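Long-range contacts in GDSL-like protein (Roseburia intestinalis L1-82, PDB 6HH9), which probably hydrolyses acetyl esters on plant polysaccharides such as acetylxylan, and is seen here with mannose units bound: residues Leu33-Leu38 and His58-Trp63; Asn142-Asn147 and Asp190-Asn195; Ser296-Ala301 and Trp326-Glu331. All coordinates share one frame; numbering follows the deposited sequence.

Contact 1. Residues Leu33-Leu38 and His58-Trp63; sequences LNIAFL and HVYEWW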
loop_
_atom_site.group_PDB
_atom_site.type_symbol
_atom_site.label_atom_id
_atom_site.label_comp_id
_atom_site.label_asym_id
_atom_site.label_seq_id
_atom_site.Cartn_x
_atom_site.Cartn_y
_atom_site.Cartn_z
ATOM N N LEU A 33 -0.393 -15.452 -17.490
ATOM C CA LEU A 33 -1.049 -14.909 -16.302
ATOM C C LEU A 33 -0.105 -13.984 -15.535
ATOM O O LEU A 33 1.094 -14.199 -15.490
ATOM C CB LEU A 33 -1.514 -16.066 -15.424
ATOM C CG LEU A 33 -2.687 -16.853 -15.997
ATOM C CD1 LEU A 33 -2.935 -18.133 -15.197
ATOM C CD2 LEU A 33 -3.932 -15.981 -16.054
ATOM N N ASN A 34 -0.696 -12.952 -14.926
ATOM C CA ASN A 34 0.035 -11.857 -14.272
ATOM C C ASN A 34 -0.201 -11.931 -12.756
ATOM O O ASN A 34 -1.321 -11.703 -12.281
ATOM C CB ASN A 34 -0.359 -10.516 -14.885
ATOM C CG ASN A 34 0.069 -10.387 -16.336
ATOM O OD1 ASN A 34 1.042 -10.993 -16.756
ATOM N ND2 ASN A 34 -0.631 -9.580 -17.108
ATOM N N ILE A 35 0.860 -12.290 -12.014
ATOM C CA ILE A 35 0.806 -12.481 -10.554
ATOM C C ILE A 35 1.349 -11.218 -9.866
ATOM O O ILE A 35 2.570 -10.953 -9.908
ATOM C CB ILE A 35 1.588 -13.743 -10.141
ATOM C CG1 ILE A 35 1.164 -14.985 -10.940
ATOM C CG2 ILE A 35 1.483 -13.972 -8.641
ATOM C CD1 ILE A 35 -0.331 -15.263 -10.956
ATOM N N ALA A 36 0.442 -10.464 -9.226
ATOM C CA ALA A 36 0.750 -9.152 -8.668
ATOM C C ALA A 36 0.569 -9.136 -7.145
ATOM O O ALA A 36 -0.224 -9.890 -6.562
ATOM C CB ALA A 36 -0.098 -8.089 -9.317
ATOM N N PHE A 37 1.321 -8.226 -6.526
ATOM C CA PHE A 37 1.383 -8.038 -5.108
ATOM C C PHE A 37 1.401 -6.529 -4.855
ATOM O O PHE A 37 2.278 -5.857 -5.388
ATOM C CB PHE A 37 2.639 -8.706 -4.536
ATOM C CG PHE A 37 2.834 -10.159 -4.893
ATOM C CD1 PHE A 37 3.447 -10.524 -6.080
ATOM C CD2 PHE A 37 2.447 -11.168 -4.027
ATOM C CE1 PHE A 37 3.647 -11.862 -6.403
ATOM C CE2 PHE A 37 2.640 -12.505 -4.352
ATOM C CZ PHE A 37 3.232 -12.851 -5.542
ATOM N N LEU A 38 0.421 -6.026 -4.089
ATOM C CA LEU A 38 0.359 -4.604 -3.691
ATOM C C LEU A 38 0.365 -4.499 -2.161
ATOM O O LEU A 38 -0.494 -5.037 -1.495
ATOM C CB LEU A 38 -0.898 -3.944 -4.266
ATOM C CG LEU A 38 -0.978 -2.430 -4.057
ATOM C CD1 LEU A 38 -0.027 -1.699 -4.985
ATOM C CD2 LEU A 38 -2.390 -1.917 -4.254
ATOM N N HIS A 58 8.170 -16.277 -3.653
ATOM C CA HIS A 58 7.841 -17.636 -3.284
ATOM C C HIS A 58 6.445 -17.974 -3.810
ATOM O O HIS A 58 6.254 -19.022 -4.389
ATOM C CB HIS A 58 7.951 -17.846 -1.772
ATOM C CG HIS A 58 9.341 -18.064 -1.281
ATOM N ND1 HIS A 58 10.196 -18.983 -1.859
ATOM C CD2 HIS A 58 10.011 -17.523 -0.242
ATOM C CE1 HIS A 58 11.341 -18.974 -1.216
ATOM N NE2 HIS A 58 11.254 -18.088 -0.220
ATOM N N VAL A 59 5.487 -17.064 -3.614
ATOM C CA VAL A 59 4.123 -17.288 -4.055
ATOM C C VAL A 59 4.097 -17.364 -5.585
ATOM O O VAL A 59 3.401 -18.165 -6.155
ATOM C CB VAL A 59 3.175 -16.209 -3.517
ATOM C CG1 VAL A 59 1.799 -16.277 -4.165
ATOM C CG2 VAL A 59 3.047 -16.318 -2.011
ATOM N N TYR A 60 4.884 -16.520 -6.234
ATOM C CA TYR A 60 5.020 -16.533 -7.674
ATOM C C TYR A 60 5.543 -17.902 -8.159
ATOM O O TYR A 60 5.044 -18.431 -9.148
ATOM C CB TYR A 60 5.902 -15.358 -8.082
ATOM C CG TYR A 60 6.394 -15.365 -9.503
ATOM C CD1 TYR A 60 5.519 -15.206 -10.559
ATOM C CD2 TYR A 60 7.745 -15.453 -9.787
ATOM C CE1 TYR A 60 5.972 -15.173 -11.867
ATOM C CE2 TYR A 60 8.215 -15.428 -11.088
ATOM C CZ TYR A 60 7.324 -15.291 -12.135
ATOM O OH TYR A 60 7.776 -15.268 -13.423
ATOM N N GLU A 61 6.529 -18.481 -7.462
ATOM C CA GLU A 61 7.135 -19.756 -7.867
ATOM C C GLU A 61 6.142 -20.906 -7.668
ATOM O O GLU A 61 6.173 -21.896 -8.428
ATOM C CB GLU A 61 8.424 -20.034 -7.095
ATOM C CG GLU A 61 9.617 -19.317 -7.684
ATOM C CD GLU A 61 10.889 -19.428 -6.871
ATOM O OE1 GLU A 61 10.793 -19.693 -5.650
ATOM O OE2 GLU A 61 11.970 -19.252 -7.467
ATOM N N TRP A 62 5.280 -20.773 -6.656
ATOM C CA TRP A 62 4.168 -21.685 -6.452
ATOM C C TRP A 62 3.298 -21.762 -7.713
ATOM O O TRP A 62 2.928 -22.872 -8.146
ATOM C CB TRP A 62 3.310 -21.295 -5.250
ATOM C CG TRP A 62 2.214 -22.289 -5.021
ATOM C CD1 TRP A 62 2.278 -23.407 -4.245
ATOM C CD2 TRP A 62 0.909 -22.300 -5.623
ATOM N NE1 TRP A 62 1.093 -24.087 -4.291
ATOM C CE2 TRP A 62 0.235 -23.436 -5.131
ATOM C CE3 TRP A 62 0.247 -21.466 -6.529
ATOM C CZ2 TRP A 62 -1.069 -23.753 -5.501
ATOM C CZ3 TRP A 62 -1.045 -21.774 -6.895
ATOM C CH2 TRP A 62 -1.689 -22.908 -6.394
ATOM N N TRP A 63 2.945 -20.600 -8.274
ATOM C CA TRP A 63 2.201 -20.557 -9.533
ATOM C C TRP A 63 2.973 -21.310 -10.621
ATOM O O TRP A 63 2.401 -22.151 -11.313
ATOM C CB TRP A 63 1.878 -19.119 -9.957
ATOM C CG TRP A 63 0.739 -18.527 -9.184
ATOM C CD1 TRP A 63 0.825 -17.646 -8.150
ATOM C CD2 TRP A 63 -0.664 -18.811 -9.346
ATOM N NE1 TRP A 63 -0.421 -17.363 -7.663
ATOM C CE2 TRP A 63 -1.354 -18.065 -8.371
ATOM C CE3 TRP A 63 -1.404 -19.621 -10.214
ATOM C CZ2 TRP A 63 -2.742 -18.082 -8.257
ATOM C CZ3 TRP A 63 -2.775 -19.638 -10.101
ATOM C CH2 TRP A 63 -3.437 -18.881 -9.133
#
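Ile35 and Tyr60 mark the closest backbone approach, CA to CA 6.5 Å, between strand 33-38 and helix 58-63, whose axes come within 9.3 Å and run nearly antiparallel at 161°. No hydrogen bond crosses the interface; apolar side chains join the two elements. Ile35 does most of this from the strand. With CG1 beside the backbone N (chi1 -52°), its CD1 methyl is set almost exactly on the normal of the Trp63 five-membered ring, 3.7 Å from the centroid, a CH-pi contact. The other branch settles at the rim of the same ring, Ile35 CG2 to Trp63 CD1 3.8 Å, while Trp62 CZ3 takes the opposite face of the indole. Ile35 CB also meets the edge of the Tyr60 ring at CD1, 4.2 Å away. Two residues along the strand, Phe37 comes in edge first: its CE2 lies 3.8 Å from Val59 CB, and its CZ is 4.1 Å from Tyr60 N, near the ring plane. The Tyr60 hydroxyl leaves this apolar layer to hydrogen-bond Phe72 O. Strand 33-39, helix 55-66 and strand 72-76 form a beta-alpha-beta crossover in the parallel part of the SGNH-hydrolase sheet, where strand 33-39 lies between strands 102-106 and 72-76. Val59 and Trp62 lean on helix 196-214, while Trp63 reaches Val23 of helix 18-28.

Contact 2. Residues Asn142-Asn147 and Asp190-Asn195; sequences NVFYNN and DDLHPN. With BMA (beta-D-mannopyranose), chain E; BMA (beta-D-mannopyranose), chain B; BMA (beta-D-mannopyranose), chain C.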
loop_
_atom_site.group_PDB
_atom_site.type_symbol
_atom_site.label_atom_id
_atom_site.label_comp_id
_atom_site.label_asym_id
_atom_site.label_seq_id
_atom_site.Cartn_x
_atom_site.Cartn_y
_atom_site.Cartn_z
ATOM N N ASN A 142 -0.279 -9.515 7.615
ATOM C CA ASN A 142 0.901 -9.732 8.422
ATOM C C ASN A 142 0.569 -9.325 9.872
ATOM O O ASN A 142 -0.566 -8.932 10.192
ATOM C CB ASN A 142 2.120 -9.056 7.796
ATOM C CG ASN A 142 2.777 -9.894 6.713
ATOM O OD1 ASN A 142 3.221 -11.024 6.958
ATOM N ND2 ASN A 142 2.871 -9.339 5.511
ATOM N N VAL A 143 1.554 -9.472 10.763
ATOM C CA VAL A 143 1.402 -9.198 12.175
ATOM C C VAL A 143 2.723 -8.645 12.721
ATOM O O VAL A 143 3.804 -9.014 12.243
ATOM C CB VAL A 143 0.956 -10.470 12.920
ATOM C CG1 VAL A 143 1.964 -11.602 12.790
ATOM C CG2 VAL A 143 0.651 -10.179 14.375
ATOM N N PHE A 144 2.603 -7.757 13.712
ATOM C CA PHE A 144 3.718 -7.280 14.528
ATOM C C PHE A 144 4.078 -8.360 15.557
ATOM O O PHE A 144 3.251 -8.707 16.389
ATOM C CB PHE A 144 3.331 -5.990 15.258
ATOM C CG PHE A 144 3.428 -4.736 14.435
ATOM C CD1 PHE A 144 4.617 -4.032 14.357
ATOM C CD2 PHE A 144 2.325 -4.259 13.747
ATOM C CE1 PHE A 144 4.706 -2.884 13.589
ATOM C CE2 PHE A 144 2.407 -3.105 12.987
ATOM C CZ PHE A 144 3.595 -2.420 12.910
ATOM N N TYR A 145 5.313 -8.868 15.510
ATOM C CA TYR A 145 5.734 -10.011 16.342
ATOM C C TYR A 145 6.156 -9.554 17.756
ATOM O O TYR A 145 6.314 -10.399 18.662
ATOM C CB TYR A 145 6.828 -10.777 15.599
ATOM C CG TYR A 145 6.310 -11.493 14.381
ATOM C CD1 TYR A 145 5.428 -12.549 14.518
ATOM C CD2 TYR A 145 6.663 -11.103 13.100
ATOM C CE1 TYR A 145 4.910 -13.214 13.421
ATOM C CE2 TYR A 145 6.167 -11.766 11.989
ATOM C CZ TYR A 145 5.283 -12.822 12.152
ATOM O OH TYR A 145 4.745 -13.477 11.085
ATOM N N ASN A 146 6.329 -8.234 17.954
ATOM C CA ASN A 146 6.604 -7.657 19.283
ATOM C C ASN A 146 5.369 -7.759 20.184
ATOM O O ASN A 146 5.523 -8.037 21.355
ATOM C CB ASN A 146 7.120 -6.212 19.231
ATOM C CG ASN A 146 6.275 -5.267 18.402
ATOM O OD1 ASN A 146 6.094 -5.474 17.210
ATOM N ND2 ASN A 146 5.776 -4.207 19.014
ATOM N N ASN A 147 4.164 -7.540 19.635
ATOM C CA ASN A 147 2.939 -7.412 20.448
ATOM C C ASN A 147 1.733 -8.200 19.875
ATOM O O ASN A 147 0.709 -8.287 20.526
ATOM C CB ASN A 147 2.607 -5.934 20.680
ATOM C CG ASN A 147 2.352 -5.149 19.412
ATOM O OD1 ASN A 147 2.237 -5.719 18.332
ATOM N ND2 ASN A 147 2.208 -3.840 19.539
ATOM N N ASP A 190 13.756 -7.554 13.547
ATOM C CA ASP A 190 13.209 -6.312 14.126
ATOM C C ASP A 190 11.719 -6.443 14.495
ATOM O O ASP A 190 11.088 -5.441 14.824
ATOM C CB ASP A 190 13.364 -5.173 13.123
ATOM C CG ASP A 190 12.596 -5.462 11.845
ATOM O OD1 ASP A 190 11.966 -6.549 11.789
ATOM O OD2 ASP A 190 12.623 -4.615 10.926
ATOM N N ASP A 191 11.159 -7.656 14.397
ATOM C CA ASP A 191 9.820 -8.023 14.908
ATOM C C ASP A 191 8.693 -7.551 13.977
ATOM O O ASP A 191 7.514 -7.610 14.364
ATOM C CB ASP A 191 9.571 -7.499 16.326
ATOM C CG ASP A 191 10.347 -8.244 17.391
ATOM O OD1 ASP A 191 10.488 -9.486 17.269
ATOM O OD2 ASP A 191 10.813 -7.574 18.327
ATOM N N LEU A 192 9.049 -7.117 12.764
ATOM C CA LEU A 192 8.071 -6.653 11.763
ATOM C C LEU A 192 8.409 -7.269 10.400
ATOM O O LEU A 192 7.575 -7.930 9.789
ATOM C CB LEU A 192 8.095 -5.118 11.750
ATOM C CG LEU A 192 7.354 -4.405 10.618
ATOM C CD1 LEU A 192 5.922 -4.892 10.464
ATOM C CD2 LEU A 192 7.352 -2.904 10.852
ATOM N N HIS A 193 9.653 -7.060 9.956
ATOM C CA HIS A 193 10.158 -7.532 8.677
ATOM C C HIS A 193 10.664 -8.955 8.823
ATOM O O HIS A 193 11.582 -9.201 9.600
ATOM C CB HIS A 193 11.281 -6.628 8.164
ATOM C CG HIS A 193 10.822 -5.228 8.015
ATOM N ND1 HIS A 193 10.787 -4.360 9.081
ATOM C CD2 HIS A 193 10.287 -4.578 6.962
ATOM C CE1 HIS A 193 10.291 -3.209 8.682
ATOM N NE2 HIS A 193 9.968 -3.319 7.381
ATOM N N PRO A 194 10.098 -9.925 8.070
ATOM C CA PRO A 194 10.615 -11.287 8.091
ATOM C C PRO A 194 12.015 -11.317 7.467
ATOM O O PRO A 194 12.348 -10.423 6.666
ATOM C CB PRO A 194 9.625 -12.111 7.258
ATOM C CG PRO A 194 8.438 -11.193 6.992
ATOM C CD PRO A 194 8.948 -9.773 7.166
ATOM N N ASN A 195 12.814 -12.321 7.859
ATOM C CA ASN A 195 14.064 -12.672 7.171
ATOM C C ASN A 195 13.745 -13.829 6.204
ATOM O O ASN A 195 12.564 -14.156 6.007
ATOM C CB ASN A 195 15.181 -13.007 8.164
ATOM C CG ASN A 195 14.855 -14.221 9.015
ATOM O OD1 ASN A 195 13.920 -14.966 8.715
ATOM N ND2 ASN A 195 15.600 -14.418 10.093
HETATM C C1 BMA E . 10.168 0.200 7.261
HETATM C C2 BMA E . 8.625 0.188 7.148
HETATM C C3 BMA E . 7.981 1.066 8.213
HETATM C C4 BMA E . 8.585 0.760 9.592
HETATM C C5 BMA E . 10.131 0.704 9.557
HETATM C C6 BMA E . 10.750 0.280 10.889
HETATM O O2 BMA E . 8.047 -1.134 7.231
HETATM O O3 BMA E . 6.566 0.831 8.167
HETATM O O4 BMA E . 8.182 1.742 10.567
HETATM O O5 BMA E . 10.632 -0.186 8.558
HETATM O O6 BMA E . 10.819 -1.140 10.936
HETATM C C1 BMA B . 14.429 -1.098 4.418
HETATM C C2 BMA B . 14.474 -1.083 5.946
HETATM C C3 BMA B . 13.067 -1.344 6.494
HETATM C C4 BMA B . 12.108 -0.287 5.947
HETATM C C5 BMA B . 12.213 -0.244 4.428
HETATM C C6 BMA B . 11.342 0.838 3.806
HETATM O O2 BMA B . 14.949 0.195 6.389
HETATM O O3 BMA B . 13.049 -1.411 7.937
HETATM O O4 BMA B . 10.754 -0.638 6.252
HETATM O O5 BMA B . 13.567 -0.040 3.997
HETATM O O6 BMA B . 11.217 0.502 2.423
HETATM C C1 BMA C . 7.211 1.230 11.502
HETATM C C2 BMA C . 7.255 2.081 12.764
HETATM C C3 BMA C . 6.204 1.712 13.816
HETATM C C4 BMA C . 4.817 1.643 13.182
HETATM C C5 BMA C . 4.856 0.894 11.838
HETATM C C6 BMA C . 3.536 1.136 11.101
HETATM O O2 BMA C . 7.046 3.434 12.366
HETATM O O3 BMA C . 6.201 2.723 14.849
HETATM O O4 BMA C . 3.821 1.062 14.069
HETATM O O5 BMA C . 5.907 1.273 10.939
HETATM O O6 BMA C . 3.710 2.199 10.175
#
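Tyr145 N donates to Asp191 O at 2.8 Å, a fairly straight bond (158°) and the single hydrogen bond tying the two loops together. Beside it Phe144 and Leu192 lie alongside each other, pointing the same way. Leu192 CD1 sits over one face of the Phe144 ring, toward its rim and 4.2 Å from the centroid, and Leu192 CD2 reaches Phe144 CE1 at 3.8 Å. Asp191 CB packs against Asn146 N at 3.7 Å, and its carboxylate is held by Asn184 and Arg185.

The next shell is His193. Its NE2 lies 2.9 Å from O2 of the chain E mannose, hydrogen-bonded with the donor undecided, and makes a weak bond to O4 of the chain B mannose, the bridging oxygen to chain E. Behind the ring, His193 ND1 gives a 2.6 Å bond to Asp190 OD2 on its syn side. Asp190 is itself fixed: with CG between its backbone N and carbonyl carbon (chi1 61°), OD1 takes Leu192 N from above the carboxylate plane, which makes an Asx turn, and also His193 N one residue further on. A phenylalanine in place of His193 would probably leave Asp190 OD2 without its mate and the sugar O2 without this polar partner. The Asp-X-X-His spacing and geometry are consistent with the acid and base of an SGNH triad completed by Ser41, and the bond to O2 would suit that hydroxyl as the one released on deacetylation.

Contact 3. Residues Ser296-Ala301 and Trp326-Glu331; sequences SVKLPA and WGDKLE. With BMA (beta-D-mannopyranose), chain E; BMA (beta-D-mannopyranose), chain B.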
loop_
_atom_site.group_PDB
_atom_site.type_symbol
_atom_site.label_atom_id
_atom_site.label_comp_id
_atom_site.label_asym_id
_atom_site.label_seq_id
_atom_site.Cartn_x
_atom_site.Cartn_y
_atom_site.Cartn_z
ATOM N N SER A 296 13.016 13.081 6.271
ATOM C CA SER A 296 14.441 12.756 6.081
ATOM C C SER A 296 15.054 12.166 7.358
ATOM O O SER A 296 14.871 12.746 8.440
ATOM C CB SER A 296 15.182 13.992 5.652
ATOM O OG SER A 296 16.541 13.696 5.373
ATOM N N VAL A 297 15.772 11.036 7.231
ATOM C CA VAL A 297 16.699 10.525 8.310
ATOM C C VAL A 297 17.922 11.436 8.431
ATOM O O VAL A 297 18.538 11.431 9.504
ATOM C CB VAL A 297 17.220 9.078 8.163
ATOM C CG1 VAL A 297 16.348 8.084 8.896
ATOM C CG2 VAL A 297 17.479 8.635 6.740
ATOM N N LYS A 298 18.292 12.145 7.346
ATOM C CA LYS A 298 19.384 13.137 7.385
ATOM C C LYS A 298 18.848 14.478 7.888
ATOM O O LYS A 298 18.103 15.138 7.191
ATOM C CB LYS A 298 20.013 13.352 6.009
ATOM C CG LYS A 298 21.151 12.405 5.661
ATOM C CD LYS A 298 21.161 12.099 4.196
ATOM C CE LYS A 298 19.974 11.247 3.788
ATOM N NZ LYS A 298 19.309 11.741 2.557
ATOM N N LEU A 299 19.254 14.852 9.104
ATOM C CA LEU A 299 18.832 16.082 9.772
ATOM C C LEU A 299 19.943 17.126 9.700
ATOM O O LEU A 299 21.099 16.785 9.469
ATOM C CB LEU A 299 18.500 15.749 11.231
ATOM C CG LEU A 299 17.438 14.671 11.436
ATOM C CD1 LEU A 299 17.213 14.411 12.925
ATOM C CD2 LEU A 299 16.140 15.053 10.732
ATOM N N PRO A 300 19.585 18.407 9.859
ATOM C CA PRO A 300 18.213 18.892 9.861
ATOM C C PRO A 300 17.678 19.068 8.433
ATOM O O PRO A 300 18.417 18.899 7.473
ATOM C CB PRO A 300 18.320 20.252 10.563
ATOM C CG PRO A 300 19.624 20.784 10.051
ATOM C CD PRO A 300 20.461 19.565 9.691
ATOM N N ALA A 301 16.399 19.414 8.326
ATOM C CA ALA A 301 15.728 19.593 7.043
ATOM C C ALA A 301 14.636 20.652 7.185
ATOM O O ALA A 301 14.274 21.048 8.292
ATOM C CB ALA A 301 15.186 18.269 6.556
ATOM N N TRP A 326 15.250 4.646 11.059
ATOM C CA TRP A 326 15.401 3.421 10.260
ATOM C C TRP A 326 15.719 3.758 8.798
ATOM O O TRP A 326 16.266 2.935 8.072
ATOM C CB TRP A 326 14.143 2.542 10.367
ATOM C CG TRP A 326 12.855 3.239 10.045
ATOM C CD1 TRP A 326 11.952 3.737 10.938
ATOM C CD2 TRP A 326 12.304 3.501 8.739
ATOM N NE1 TRP A 326 10.887 4.294 10.278
ATOM C CE2 TRP A 326 11.075 4.162 8.931
ATOM C CE3 TRP A 326 12.716 3.229 7.432
ATOM C CZ2 TRP A 326 10.260 4.550 7.870
ATOM C CZ3 TRP A 326 11.916 3.616 6.383
ATOM C CH2 TRP A 326 10.709 4.279 6.600
ATOM N N GLY A 327 15.322 4.958 8.374
ATOM C CA GLY A 327 15.452 5.416 6.983
ATOM C C GLY A 327 14.436 6.504 6.670
ATOM O O GLY A 327 13.659 6.904 7.538
ATOM N N ASP A 328 14.464 6.978 5.424
ATOM C CA ASP A 328 13.556 7.981 4.916
ATOM C C ASP A 328 12.146 7.388 4.812
ATOM O O ASP A 328 11.975 6.198 4.532
ATOM C CB ASP A 328 14.002 8.487 3.546
ATOM C CG ASP A 328 15.254 9.346 3.554
ATOM O OD1 ASP A 328 15.572 9.926 4.611
ATOM O OD2 ASP A 328 15.895 9.441 2.482
ATOM N N LYS A 329 11.140 8.226 5.078
ATOM C CA LYS A 329 9.756 7.821 5.015
ATOM C C LYS A 329 9.043 8.659 3.956
ATOM O O LYS A 329 9.203 9.883 3.897
ATOM C CB LYS A 329 9.054 8.010 6.356
ATOM C CG LYS A 329 7.554 7.744 6.320
ATOM C CD LYS A 329 6.887 7.852 7.661
ATOM C CE LYS A 329 5.590 7.074 7.740
ATOM N NZ LYS A 329 4.716 7.626 8.799
ATOM N N LEU A 330 8.226 7.990 3.149
ATOM C CA LEU A 330 7.304 8.655 2.261
ATOM C C LEU A 330 6.014 8.919 3.034
ATOM O O LEU A 330 5.105 8.095 3.068
ATOM C CB LEU A 330 7.074 7.756 1.049
ATOM C CG LEU A 330 6.164 8.325 -0.031
ATOM C CD1 LEU A 330 6.751 9.593 -0.633
ATOM C CD2 LEU A 330 5.913 7.270 -1.098
ATOM N N GLU A 331 5.962 10.071 3.694
ATOM C CA GLU A 331 4.823 10.395 4.542
ATOM C C GLU A 331 3.618 10.760 3.658
ATOM O O GLU A 331 3.772 11.232 2.554
ATOM C CB GLU A 331 5.185 11.529 5.504
ATOM C CG GLU A 331 4.138 11.782 6.572
ATOM C CD GLU A 331 3.856 10.601 7.478
ATOM O OE1 GLU A 331 4.490 10.502 8.555
ATOM O OE2 GLU A 331 3.011 9.776 7.100
HETATM C C1 BMA E . 10.168 0.200 7.261
HETATM C C2 BMA E . 8.625 0.188 7.148
HETATM C C3 BMA E . 7.981 1.066 8.213
HETATM C C4 BMA E . 8.585 0.760 9.592
HETATM C C5 BMA E . 10.131 0.704 9.557
HETATM C C6 BMA E . 10.750 0.280 10.889
HETATM O O2 BMA E . 8.047 -1.134 7.231
HETATM O O3 BMA E . 6.566 0.831 8.167
HETATM O O4 BMA E . 8.182 1.742 10.567
HETATM O O5 BMA E . 10.632 -0.186 8.558
HETATM O O6 BMA E . 10.819 -1.140 10.936
HETATM C C1 BMA B . 14.429 -1.098 4.418
HETATM C C2 BMA B . 14.474 -1.083 5.946
HETATM C C3 BMA B . 13.067 -1.344 6.494
HETATM C C4 BMA B . 12.108 -0.287 5.947
HETATM C C5 BMA B . 12.213 -0.244 4.428
HETATM C C6 BMA B . 11.342 0.838 3.806
HETATM O O2 BMA B . 14.949 0.195 6.389
HETATM O O3 BMA B . 13.049 -1.411 7.937
HETATM O O4 BMA B . 10.754 -0.638 6.252
HETATM O O5 BMA B . 13.567 -0.040 3.997
HETATM O O6 BMA B . 11.217 0.502 2.423
#
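Asp328 carries its CG beside the backbone N (chi1 -71°), which brings OD1 up to the chain at Val297. There Val297 N donates to Asp328 OD1 at 2.9 Å and 166°, approaching nearly along the C-O axis. Val297 itself leans over the partner backbone, its CG1 lying against Gly327 O and N. The second carboxylate oxygen faces Lys298, whose NZ is 4.1 Å from Asp328 OD2; this is beyond a salt bridge but probably still favourable electrostatically. Ser296 OG, anti to its own N (chi1 -176°), donates to Lys298 O at 2.8 Å and so braces the turn that offers Val297 N. The junction lies in the beta-rich C-terminal part of the chain, where strands 288-295 and 329-336 pair antiparallel in one sheet; Ser296 and Asp328 stand just past the paired ends, and the carboxylate-to-amide bond joins the two chain segments just beyond the strand ends. Within the second strand, Lys329 NZ forms a salt bridge to Glu331 OE1 at 2.9 Å, and Glu331 has a further charged partner in Lys295. On the far side of Gly327 the chain turns to Trp326, whose indole lays one face on the chain E mannose: C5 of the sugar is 3.5 Å above the ring plane, over its centre. Trp326 NE1 hydrogen-bonds Glu324 OE1, and Phe322 meets the indole with its plane at about 90°.

How the contacts relate
The three contacts follow one another along the chain without overlap. Contact 1 lies in the parallel sheet of the SGNH-type part and contact 2 in loops of the same part, one after strand 136-141 and the other before helix 196-214; their centres are 22 Å apart. Contact 3 belongs to the C-terminal antiparallel sheets, its centre about 22 Å from that of contact 2 and 32 Å from that of contact 1. Contacts 2 and 3 do not touch, their nearest atoms being about 7 Å apart, yet both meet the mannoses of chains B and E. The bound sugars thus span a cleft between the probable catalytic part and the beta-rich part.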